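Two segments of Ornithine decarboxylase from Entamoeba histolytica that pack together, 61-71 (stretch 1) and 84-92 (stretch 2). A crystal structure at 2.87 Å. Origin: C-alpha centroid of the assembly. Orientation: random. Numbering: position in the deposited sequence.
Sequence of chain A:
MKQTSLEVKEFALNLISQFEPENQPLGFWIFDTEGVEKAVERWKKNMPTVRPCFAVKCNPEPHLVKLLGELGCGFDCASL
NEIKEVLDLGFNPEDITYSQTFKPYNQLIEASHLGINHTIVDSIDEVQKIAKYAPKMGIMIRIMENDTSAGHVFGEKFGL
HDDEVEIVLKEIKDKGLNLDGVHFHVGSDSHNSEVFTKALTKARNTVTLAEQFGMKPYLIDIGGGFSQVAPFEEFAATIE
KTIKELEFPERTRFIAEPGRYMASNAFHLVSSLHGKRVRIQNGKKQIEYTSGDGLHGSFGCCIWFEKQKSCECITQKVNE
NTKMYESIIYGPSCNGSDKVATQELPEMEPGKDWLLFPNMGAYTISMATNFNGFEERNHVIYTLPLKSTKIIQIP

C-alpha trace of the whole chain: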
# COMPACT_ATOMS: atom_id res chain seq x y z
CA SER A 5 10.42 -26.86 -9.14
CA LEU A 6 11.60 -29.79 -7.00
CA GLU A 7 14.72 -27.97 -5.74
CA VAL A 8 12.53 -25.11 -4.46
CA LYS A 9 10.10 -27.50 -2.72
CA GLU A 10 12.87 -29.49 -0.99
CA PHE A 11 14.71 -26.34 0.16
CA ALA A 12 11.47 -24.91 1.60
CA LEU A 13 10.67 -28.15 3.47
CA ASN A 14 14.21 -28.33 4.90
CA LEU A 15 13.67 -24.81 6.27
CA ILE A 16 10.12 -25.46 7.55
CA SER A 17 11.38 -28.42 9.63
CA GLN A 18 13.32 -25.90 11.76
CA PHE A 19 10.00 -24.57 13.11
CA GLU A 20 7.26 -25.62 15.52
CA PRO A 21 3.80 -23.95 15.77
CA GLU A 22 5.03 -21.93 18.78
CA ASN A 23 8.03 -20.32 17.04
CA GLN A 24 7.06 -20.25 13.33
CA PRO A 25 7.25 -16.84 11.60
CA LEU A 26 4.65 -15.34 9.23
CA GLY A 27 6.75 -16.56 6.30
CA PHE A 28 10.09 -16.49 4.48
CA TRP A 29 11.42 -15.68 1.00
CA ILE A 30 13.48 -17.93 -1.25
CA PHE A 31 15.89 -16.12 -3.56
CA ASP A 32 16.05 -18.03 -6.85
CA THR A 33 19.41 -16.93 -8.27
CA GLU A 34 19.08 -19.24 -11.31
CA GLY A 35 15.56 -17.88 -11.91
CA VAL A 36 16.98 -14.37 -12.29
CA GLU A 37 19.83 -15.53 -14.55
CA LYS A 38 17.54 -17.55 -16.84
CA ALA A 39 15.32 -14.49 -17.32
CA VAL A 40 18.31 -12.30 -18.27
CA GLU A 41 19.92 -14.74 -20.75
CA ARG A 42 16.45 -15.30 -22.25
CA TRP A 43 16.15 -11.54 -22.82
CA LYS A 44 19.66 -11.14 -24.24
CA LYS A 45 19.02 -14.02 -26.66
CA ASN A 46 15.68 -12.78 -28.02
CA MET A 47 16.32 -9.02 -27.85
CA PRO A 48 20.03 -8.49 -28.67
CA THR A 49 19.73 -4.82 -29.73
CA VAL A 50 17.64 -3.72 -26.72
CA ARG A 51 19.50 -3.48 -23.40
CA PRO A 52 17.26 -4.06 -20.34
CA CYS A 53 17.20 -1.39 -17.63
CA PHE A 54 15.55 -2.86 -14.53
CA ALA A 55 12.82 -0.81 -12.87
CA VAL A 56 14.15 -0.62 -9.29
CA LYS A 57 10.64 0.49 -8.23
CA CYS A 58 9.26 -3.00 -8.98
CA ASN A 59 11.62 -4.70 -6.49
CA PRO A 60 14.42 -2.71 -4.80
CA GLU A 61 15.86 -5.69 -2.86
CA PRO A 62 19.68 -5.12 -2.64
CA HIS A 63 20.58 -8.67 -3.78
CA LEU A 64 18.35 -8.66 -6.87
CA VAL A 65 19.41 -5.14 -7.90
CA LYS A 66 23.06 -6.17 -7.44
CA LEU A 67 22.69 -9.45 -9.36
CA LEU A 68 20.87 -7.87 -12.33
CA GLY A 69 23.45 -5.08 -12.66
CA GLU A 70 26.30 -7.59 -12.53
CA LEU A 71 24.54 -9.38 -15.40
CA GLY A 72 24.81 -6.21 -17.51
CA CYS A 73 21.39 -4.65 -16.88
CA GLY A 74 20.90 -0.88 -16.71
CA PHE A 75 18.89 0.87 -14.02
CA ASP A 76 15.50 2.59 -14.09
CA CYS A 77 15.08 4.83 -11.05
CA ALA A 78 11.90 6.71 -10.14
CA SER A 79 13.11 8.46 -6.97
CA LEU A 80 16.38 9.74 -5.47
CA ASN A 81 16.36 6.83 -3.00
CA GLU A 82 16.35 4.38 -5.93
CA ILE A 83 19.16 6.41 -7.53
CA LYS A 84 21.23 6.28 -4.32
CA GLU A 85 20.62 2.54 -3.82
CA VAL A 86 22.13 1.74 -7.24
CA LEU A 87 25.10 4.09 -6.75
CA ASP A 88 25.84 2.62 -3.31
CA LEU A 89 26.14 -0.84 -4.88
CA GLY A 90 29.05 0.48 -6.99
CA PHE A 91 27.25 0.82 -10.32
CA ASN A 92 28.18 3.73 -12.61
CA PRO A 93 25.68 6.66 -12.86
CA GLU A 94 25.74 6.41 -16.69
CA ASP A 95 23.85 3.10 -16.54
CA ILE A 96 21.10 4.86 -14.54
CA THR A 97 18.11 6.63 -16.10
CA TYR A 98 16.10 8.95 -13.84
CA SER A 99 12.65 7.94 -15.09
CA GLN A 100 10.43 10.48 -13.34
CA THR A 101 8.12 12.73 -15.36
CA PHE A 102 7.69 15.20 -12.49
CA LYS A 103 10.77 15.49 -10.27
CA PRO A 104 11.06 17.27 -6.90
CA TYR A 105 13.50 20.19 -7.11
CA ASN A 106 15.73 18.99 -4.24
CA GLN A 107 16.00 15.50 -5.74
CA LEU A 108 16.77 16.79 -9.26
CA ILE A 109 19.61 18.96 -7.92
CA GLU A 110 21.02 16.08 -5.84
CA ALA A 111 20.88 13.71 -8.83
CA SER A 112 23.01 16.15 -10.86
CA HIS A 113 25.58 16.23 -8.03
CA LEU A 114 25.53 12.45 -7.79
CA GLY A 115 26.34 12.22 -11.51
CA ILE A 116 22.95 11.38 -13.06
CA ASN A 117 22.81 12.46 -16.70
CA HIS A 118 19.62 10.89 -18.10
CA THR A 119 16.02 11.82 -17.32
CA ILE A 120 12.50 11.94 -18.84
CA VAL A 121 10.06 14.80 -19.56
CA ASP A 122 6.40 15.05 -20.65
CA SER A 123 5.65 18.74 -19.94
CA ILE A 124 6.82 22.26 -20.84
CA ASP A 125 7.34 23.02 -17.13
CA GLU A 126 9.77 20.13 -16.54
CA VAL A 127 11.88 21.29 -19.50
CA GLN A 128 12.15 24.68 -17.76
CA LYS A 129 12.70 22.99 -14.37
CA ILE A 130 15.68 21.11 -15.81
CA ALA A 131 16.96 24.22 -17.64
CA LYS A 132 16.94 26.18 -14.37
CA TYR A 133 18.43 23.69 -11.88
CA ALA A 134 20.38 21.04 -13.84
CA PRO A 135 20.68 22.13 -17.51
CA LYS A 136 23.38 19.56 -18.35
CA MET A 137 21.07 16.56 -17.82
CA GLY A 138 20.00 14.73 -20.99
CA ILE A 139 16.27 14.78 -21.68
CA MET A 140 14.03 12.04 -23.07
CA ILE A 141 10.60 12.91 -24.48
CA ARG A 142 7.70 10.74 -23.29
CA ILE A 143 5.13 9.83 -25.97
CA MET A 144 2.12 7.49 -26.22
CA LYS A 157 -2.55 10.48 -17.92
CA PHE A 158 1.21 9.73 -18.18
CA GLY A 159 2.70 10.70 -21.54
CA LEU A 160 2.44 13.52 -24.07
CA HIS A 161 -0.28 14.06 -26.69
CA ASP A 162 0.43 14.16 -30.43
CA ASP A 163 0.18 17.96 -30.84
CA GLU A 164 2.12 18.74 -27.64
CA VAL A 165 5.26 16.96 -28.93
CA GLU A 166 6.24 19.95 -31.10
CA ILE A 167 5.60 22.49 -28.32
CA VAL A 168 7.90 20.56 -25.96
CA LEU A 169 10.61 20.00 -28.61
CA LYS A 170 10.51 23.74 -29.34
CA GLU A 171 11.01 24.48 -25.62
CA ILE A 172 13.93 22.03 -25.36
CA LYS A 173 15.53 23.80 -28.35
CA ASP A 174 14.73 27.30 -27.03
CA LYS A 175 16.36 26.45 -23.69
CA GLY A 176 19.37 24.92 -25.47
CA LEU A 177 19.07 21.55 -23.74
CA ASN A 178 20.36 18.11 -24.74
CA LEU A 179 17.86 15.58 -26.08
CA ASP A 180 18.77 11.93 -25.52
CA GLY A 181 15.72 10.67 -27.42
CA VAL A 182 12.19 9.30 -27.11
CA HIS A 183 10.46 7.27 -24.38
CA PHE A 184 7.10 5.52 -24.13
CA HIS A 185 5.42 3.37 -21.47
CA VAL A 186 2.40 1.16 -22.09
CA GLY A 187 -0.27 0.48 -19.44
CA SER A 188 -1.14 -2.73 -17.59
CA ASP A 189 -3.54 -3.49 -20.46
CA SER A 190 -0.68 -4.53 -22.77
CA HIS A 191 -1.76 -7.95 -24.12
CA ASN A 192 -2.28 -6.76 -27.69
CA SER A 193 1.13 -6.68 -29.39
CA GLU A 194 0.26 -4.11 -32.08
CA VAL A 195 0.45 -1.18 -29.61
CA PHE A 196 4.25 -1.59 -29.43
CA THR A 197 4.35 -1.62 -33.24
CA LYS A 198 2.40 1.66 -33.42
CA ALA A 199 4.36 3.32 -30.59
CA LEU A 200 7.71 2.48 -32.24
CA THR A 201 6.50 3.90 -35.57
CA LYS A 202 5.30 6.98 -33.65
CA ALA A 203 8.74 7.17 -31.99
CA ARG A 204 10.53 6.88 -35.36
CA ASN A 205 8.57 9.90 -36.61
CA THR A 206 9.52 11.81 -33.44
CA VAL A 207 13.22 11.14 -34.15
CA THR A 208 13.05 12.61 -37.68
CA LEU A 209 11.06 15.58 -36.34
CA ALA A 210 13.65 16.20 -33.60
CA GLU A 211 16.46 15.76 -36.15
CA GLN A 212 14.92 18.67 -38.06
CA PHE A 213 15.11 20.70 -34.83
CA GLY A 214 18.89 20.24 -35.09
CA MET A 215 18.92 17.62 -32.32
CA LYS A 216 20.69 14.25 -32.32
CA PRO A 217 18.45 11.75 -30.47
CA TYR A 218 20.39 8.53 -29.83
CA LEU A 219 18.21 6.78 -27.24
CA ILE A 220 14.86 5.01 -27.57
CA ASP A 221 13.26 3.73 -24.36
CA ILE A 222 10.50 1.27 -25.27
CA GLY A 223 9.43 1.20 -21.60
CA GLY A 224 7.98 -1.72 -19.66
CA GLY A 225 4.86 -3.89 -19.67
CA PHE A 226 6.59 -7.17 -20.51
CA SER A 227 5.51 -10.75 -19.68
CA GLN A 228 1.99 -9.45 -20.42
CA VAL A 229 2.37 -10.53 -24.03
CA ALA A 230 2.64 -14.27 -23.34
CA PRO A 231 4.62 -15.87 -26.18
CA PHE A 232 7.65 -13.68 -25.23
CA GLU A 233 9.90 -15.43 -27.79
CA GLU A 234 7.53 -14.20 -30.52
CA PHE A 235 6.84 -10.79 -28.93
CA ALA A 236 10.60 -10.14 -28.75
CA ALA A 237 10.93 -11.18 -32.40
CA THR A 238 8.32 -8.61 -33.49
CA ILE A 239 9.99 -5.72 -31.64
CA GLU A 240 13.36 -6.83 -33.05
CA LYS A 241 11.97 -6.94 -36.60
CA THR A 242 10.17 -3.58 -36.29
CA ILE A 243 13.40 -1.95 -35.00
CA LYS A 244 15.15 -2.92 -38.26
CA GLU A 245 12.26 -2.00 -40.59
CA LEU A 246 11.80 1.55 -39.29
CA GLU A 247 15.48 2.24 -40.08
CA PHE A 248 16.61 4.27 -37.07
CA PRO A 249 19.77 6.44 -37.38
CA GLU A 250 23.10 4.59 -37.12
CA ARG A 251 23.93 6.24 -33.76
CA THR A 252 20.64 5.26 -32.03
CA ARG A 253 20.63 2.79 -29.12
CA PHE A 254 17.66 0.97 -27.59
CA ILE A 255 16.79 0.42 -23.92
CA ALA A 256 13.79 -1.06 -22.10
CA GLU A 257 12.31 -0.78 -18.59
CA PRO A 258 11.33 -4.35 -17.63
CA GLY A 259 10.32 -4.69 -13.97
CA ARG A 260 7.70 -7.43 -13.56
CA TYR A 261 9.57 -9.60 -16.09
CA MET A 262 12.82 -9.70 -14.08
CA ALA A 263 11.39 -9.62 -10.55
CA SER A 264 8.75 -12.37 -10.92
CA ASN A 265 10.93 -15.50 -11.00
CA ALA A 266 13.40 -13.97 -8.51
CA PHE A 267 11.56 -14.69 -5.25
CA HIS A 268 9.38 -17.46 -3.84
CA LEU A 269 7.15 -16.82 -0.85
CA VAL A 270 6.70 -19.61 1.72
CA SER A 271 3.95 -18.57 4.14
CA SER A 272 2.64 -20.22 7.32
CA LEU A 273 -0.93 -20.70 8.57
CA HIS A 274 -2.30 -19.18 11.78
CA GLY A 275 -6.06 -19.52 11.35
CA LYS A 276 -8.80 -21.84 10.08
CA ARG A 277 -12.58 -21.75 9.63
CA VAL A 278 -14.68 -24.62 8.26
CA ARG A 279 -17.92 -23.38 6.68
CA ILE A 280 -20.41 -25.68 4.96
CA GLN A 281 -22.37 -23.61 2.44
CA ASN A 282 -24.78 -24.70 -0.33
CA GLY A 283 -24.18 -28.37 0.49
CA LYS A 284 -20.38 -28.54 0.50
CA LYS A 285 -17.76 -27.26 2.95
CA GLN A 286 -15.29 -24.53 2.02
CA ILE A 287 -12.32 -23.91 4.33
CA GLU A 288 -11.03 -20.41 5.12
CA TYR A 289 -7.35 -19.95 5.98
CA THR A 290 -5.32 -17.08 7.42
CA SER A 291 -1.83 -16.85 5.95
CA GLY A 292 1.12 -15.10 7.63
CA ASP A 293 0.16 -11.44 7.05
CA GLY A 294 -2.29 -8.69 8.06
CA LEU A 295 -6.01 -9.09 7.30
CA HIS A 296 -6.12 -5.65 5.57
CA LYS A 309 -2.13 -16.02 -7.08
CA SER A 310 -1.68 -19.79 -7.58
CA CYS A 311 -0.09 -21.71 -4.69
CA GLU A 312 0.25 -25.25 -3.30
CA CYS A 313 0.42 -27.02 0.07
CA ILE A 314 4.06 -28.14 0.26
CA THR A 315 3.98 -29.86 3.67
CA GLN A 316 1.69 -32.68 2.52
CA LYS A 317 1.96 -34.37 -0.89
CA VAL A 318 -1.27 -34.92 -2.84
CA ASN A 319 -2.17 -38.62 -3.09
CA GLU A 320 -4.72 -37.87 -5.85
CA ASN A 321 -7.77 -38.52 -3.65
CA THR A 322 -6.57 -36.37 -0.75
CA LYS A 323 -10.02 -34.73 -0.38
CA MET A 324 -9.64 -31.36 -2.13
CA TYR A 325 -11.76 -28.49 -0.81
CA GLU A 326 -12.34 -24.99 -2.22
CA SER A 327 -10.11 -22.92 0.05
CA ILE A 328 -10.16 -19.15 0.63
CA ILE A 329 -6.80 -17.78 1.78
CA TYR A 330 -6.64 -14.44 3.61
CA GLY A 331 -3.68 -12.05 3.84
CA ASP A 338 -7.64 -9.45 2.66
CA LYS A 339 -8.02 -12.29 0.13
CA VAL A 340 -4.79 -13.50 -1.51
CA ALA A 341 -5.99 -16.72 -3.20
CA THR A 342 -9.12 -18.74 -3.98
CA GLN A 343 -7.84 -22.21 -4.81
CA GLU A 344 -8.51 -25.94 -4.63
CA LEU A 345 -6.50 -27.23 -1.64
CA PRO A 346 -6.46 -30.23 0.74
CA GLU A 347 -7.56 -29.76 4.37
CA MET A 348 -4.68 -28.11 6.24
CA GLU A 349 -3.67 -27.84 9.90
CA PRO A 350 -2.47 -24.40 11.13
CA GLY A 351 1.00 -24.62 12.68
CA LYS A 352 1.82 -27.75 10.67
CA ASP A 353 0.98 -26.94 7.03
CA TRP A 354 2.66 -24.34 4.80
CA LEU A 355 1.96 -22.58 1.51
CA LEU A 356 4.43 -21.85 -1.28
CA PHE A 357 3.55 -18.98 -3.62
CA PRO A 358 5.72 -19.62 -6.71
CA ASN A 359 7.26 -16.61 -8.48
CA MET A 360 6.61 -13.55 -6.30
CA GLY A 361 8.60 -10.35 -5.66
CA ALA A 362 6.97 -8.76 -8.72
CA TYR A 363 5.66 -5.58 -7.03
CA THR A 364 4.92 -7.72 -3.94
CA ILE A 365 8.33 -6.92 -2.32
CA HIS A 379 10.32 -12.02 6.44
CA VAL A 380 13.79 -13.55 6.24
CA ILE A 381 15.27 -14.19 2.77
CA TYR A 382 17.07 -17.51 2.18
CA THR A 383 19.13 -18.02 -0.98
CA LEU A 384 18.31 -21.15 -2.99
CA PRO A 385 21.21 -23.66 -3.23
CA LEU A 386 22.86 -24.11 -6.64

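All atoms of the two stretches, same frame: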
# COMPACT_ATOMS: atom_id res chain seq x y z
N GLU A 61 15.08 -4.82 -3.74
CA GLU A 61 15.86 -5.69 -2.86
C GLU A 61 17.33 -5.68 -3.30
O GLU A 61 17.63 -6.04 -4.44
CB GLU A 61 15.30 -7.12 -2.87
CG GLU A 61 15.60 -7.94 -1.62
CD GLU A 61 16.95 -8.63 -1.67
OE1 GLU A 61 17.95 -8.02 -1.25
OE2 GLU A 61 17.01 -9.80 -2.10
N PRO A 62 18.24 -5.27 -2.39
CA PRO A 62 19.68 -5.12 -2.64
C PRO A 62 20.33 -6.26 -3.44
O PRO A 62 21.14 -5.99 -4.33
CB PRO A 62 20.27 -5.05 -1.24
CG PRO A 62 19.20 -4.40 -0.43
CD PRO A 62 17.89 -4.85 -1.01
N HIS A 63 19.97 -7.50 -3.13
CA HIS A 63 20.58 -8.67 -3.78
C HIS A 63 20.17 -8.81 -5.22
O HIS A 63 21.01 -9.11 -6.07
CB HIS A 63 20.26 -9.95 -3.02
CG HIS A 63 20.81 -9.97 -1.61
ND1 HIS A 63 20.03 -10.19 -0.53
CD2 HIS A 63 22.10 -9.78 -1.12
CE1 HIS A 63 20.78 -10.15 0.58
NE2 HIS A 63 22.05 -9.90 0.22
N LEU A 64 18.89 -8.58 -5.51
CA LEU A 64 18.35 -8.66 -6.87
C LEU A 64 18.88 -7.53 -7.75
O LEU A 64 19.25 -7.76 -8.91
CB LEU A 64 16.82 -8.66 -6.84
CG LEU A 64 16.04 -8.61 -8.17
CD1 LEU A 64 16.28 -9.85 -9.02
CD2 LEU A 64 14.55 -8.43 -7.90
N VAL A 65 18.90 -6.32 -7.20
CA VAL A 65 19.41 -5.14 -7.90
C VAL A 65 20.90 -5.30 -8.22
O VAL A 65 21.35 -4.92 -9.30
CB VAL A 65 19.15 -3.84 -7.09
CG1 VAL A 65 19.65 -2.62 -7.84
CG2 VAL A 65 17.66 -3.69 -6.79
N LYS A 66 21.64 -5.88 -7.27
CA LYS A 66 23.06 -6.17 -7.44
C LYS A 66 23.30 -7.22 -8.52
O LYS A 66 24.15 -7.05 -9.40
CB LYS A 66 23.67 -6.62 -6.11
CG LYS A 66 25.19 -6.83 -6.11
CD LYS A 66 25.93 -5.53 -5.84
CE LYS A 66 27.41 -5.79 -5.57
NZ LYS A 66 28.13 -4.54 -5.19
N LEU A 67 22.54 -8.32 -8.45
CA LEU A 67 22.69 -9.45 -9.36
C LEU A 67 22.36 -9.08 -10.81
O LEU A 67 23.08 -9.48 -11.73
CB LEU A 67 21.84 -10.63 -8.90
CG LEU A 67 21.87 -11.95 -9.69
CD1 LEU A 67 23.22 -12.64 -9.58
CD2 LEU A 67 20.77 -12.86 -9.19
N LEU A 68 21.29 -8.31 -11.00
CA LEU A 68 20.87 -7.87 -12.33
C LEU A 68 21.90 -6.95 -12.98
O LEU A 68 22.21 -7.10 -14.16
CB LEU A 68 19.51 -7.17 -12.26
CG LEU A 68 18.26 -8.04 -12.10
CD1 LEU A 68 17.11 -7.21 -11.56
CD2 LEU A 68 17.87 -8.71 -13.41
N GLY A 69 22.43 -6.01 -12.19
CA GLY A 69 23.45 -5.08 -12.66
C GLY A 69 24.76 -5.74 -13.02
O GLY A 69 25.43 -5.33 -13.97
N GLU A 70 25.13 -6.77 -12.25
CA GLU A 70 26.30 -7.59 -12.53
C GLU A 70 26.12 -8.40 -13.82
O GLU A 70 27.10 -8.76 -14.47
CB GLU A 70 26.60 -8.53 -11.36
CG GLU A 70 27.28 -7.86 -10.17
CD GLU A 70 27.45 -8.78 -8.98
OE1 GLU A 70 27.27 -10.01 -9.13
OE2 GLU A 70 27.76 -8.27 -7.88
N LEU A 71 24.87 -8.67 -14.17
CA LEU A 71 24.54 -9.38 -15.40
C LEU A 71 24.40 -8.45 -16.61
O LEU A 71 24.00 -8.88 -17.70
CB LEU A 71 23.27 -10.23 -15.22
CG LEU A 71 23.41 -11.52 -14.41
CD1 LEU A 71 22.05 -11.98 -13.89
CD2 LEU A 71 24.08 -12.62 -15.21
N LYS A 84 20.18 6.47 -5.32
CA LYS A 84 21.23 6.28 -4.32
C LYS A 84 21.52 4.81 -4.04
O LYS A 84 22.67 4.44 -3.82
CB LYS A 84 20.88 7.01 -3.01
CG LYS A 84 20.97 8.53 -3.10
CD LYS A 84 20.97 9.18 -1.73
CE LYS A 84 22.34 9.13 -1.08
NZ LYS A 84 22.35 9.76 0.27
N GLU A 85 20.48 3.98 -4.06
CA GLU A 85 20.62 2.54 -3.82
C GLU A 85 21.52 1.89 -4.87
O GLU A 85 22.37 1.06 -4.53
CB GLU A 85 19.26 1.85 -3.80
CG GLU A 85 19.29 0.46 -3.17
CD GLU A 85 18.21 -0.46 -3.71
OE1 GLU A 85 17.03 -0.07 -3.72
OE2 GLU A 85 18.56 -1.59 -4.13
N VAL A 86 21.33 2.26 -6.13
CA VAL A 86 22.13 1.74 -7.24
C VAL A 86 23.58 2.20 -7.14
O VAL A 86 24.51 1.40 -7.29
CB VAL A 86 21.52 2.13 -8.61
CG1 VAL A 86 22.42 1.66 -9.74
CG2 VAL A 86 20.13 1.54 -8.77
N LEU A 87 23.77 3.50 -6.87
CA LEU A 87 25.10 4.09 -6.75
C LEU A 87 25.90 3.54 -5.57
O LEU A 87 27.13 3.44 -5.65
CB LEU A 87 25.00 5.62 -6.65
CG LEU A 87 24.59 6.39 -7.91
CD1 LEU A 87 24.18 7.81 -7.55
CD2 LEU A 87 25.71 6.41 -8.95
N ASP A 88 25.21 3.20 -4.49
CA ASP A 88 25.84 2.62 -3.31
C ASP A 88 26.34 1.20 -3.55
O ASP A 88 27.27 0.74 -2.89
CB ASP A 88 24.88 2.64 -2.11
CG ASP A 88 24.70 4.03 -1.52
OD1 ASP A 88 25.50 4.94 -1.84
OD2 ASP A 88 23.76 4.21 -0.72
N LEU A 89 25.73 0.51 -4.52
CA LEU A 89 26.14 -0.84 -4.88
C LEU A 89 27.36 -0.85 -5.81
O LEU A 89 27.88 -1.92 -6.16
CB LEU A 89 24.98 -1.62 -5.51
CG LEU A 89 23.80 -2.00 -4.61
CD1 LEU A 89 22.62 -2.48 -5.45
CD2 LEU A 89 24.18 -3.05 -3.57
N GLY A 90 27.82 0.34 -6.20
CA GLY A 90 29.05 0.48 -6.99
C GLY A 90 28.84 0.65 -8.48
O GLY A 90 29.82 0.74 -9.23
N PHE A 91 27.58 0.68 -8.91
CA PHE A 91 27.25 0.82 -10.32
C PHE A 91 27.41 2.27 -10.79
O PHE A 91 27.10 3.21 -10.06
CB PHE A 91 25.84 0.31 -10.61
CG PHE A 91 25.64 -1.14 -10.28
CD1 PHE A 91 26.27 -2.14 -11.02
CD2 PHE A 91 24.81 -1.52 -9.22
CE1 PHE A 91 26.08 -3.48 -10.72
CE2 PHE A 91 24.62 -2.86 -8.91
CZ PHE A 91 25.26 -3.84 -9.66
N ASN A 92 27.90 2.42 -12.02
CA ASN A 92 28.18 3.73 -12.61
C ASN A 92 26.90 4.50 -12.96
O ASN A 92 25.96 3.92 -13.51
CB ASN A 92 29.05 3.57 -13.86
CG ASN A 92 29.81 4.84 -14.21
OD1 ASN A 92 30.67 5.29 -13.46
ND2 ASN A 92 29.50 5.41 -15.37

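How a helix ends can matter as much to packing as the helix itself, and this pair of segments from ornithine decarboxylase illustrates the point. The helix of residues 62-70 and the last turn of the helix in stretch 2 cross at 62°, their axes no closer than 10.4 Å. Of the 413 Å² buried between the two stretches, the part on stretch 2 comes mostly from Leu89 and Phe91.

Along stretch 2, contact begins at Glu85, whose CA-to-CB bond points toward stretch 1 and whose carboxylate reaches Pro62 and Val65. Its OE2 lies 3.5 Å from Val65 CG2 and 4.0 Å from Pro62 CA, packing contacts with carbon rather than hydrogen bonds. Val86, directed sideways, adds a looser apolar touch, its CG2 4.3 Å from Val65 CG1. One turn after Glu85, Leu89 points toward stretch 1 and brings CD1 to 3.8 Å from Val65 CG1, while its CD2 meets Lys66 CD at 3.8 Å. Lys66 thus serves two chemistries: its methylenes pack against leucine, and its ammonium donates a hydrogen bond from NZ to Leu89 O at 2.8 Å, the one hydrogen bond between the stretches. Leu89 immediately precedes Gly90, the first residue to leave helical phi/psi.

Gly90 makes the turn, with a positive phi and a Schellman motif; at these backbone angles a CB would jam against the preceding carbonyl oxygen. Phe91 then brings its ring up to the first helix. Lys66 O approaches the ring edge, 3.4 Å from Phe91 CZ, and Gly69 C lies 3.5 Å from Phe91 CE1. Gly69 leaves the space the ring needs: an ideal CB there would sit 2.5 Å from Phe91 CZ, a clash. Asn92 carries the chain out of contact.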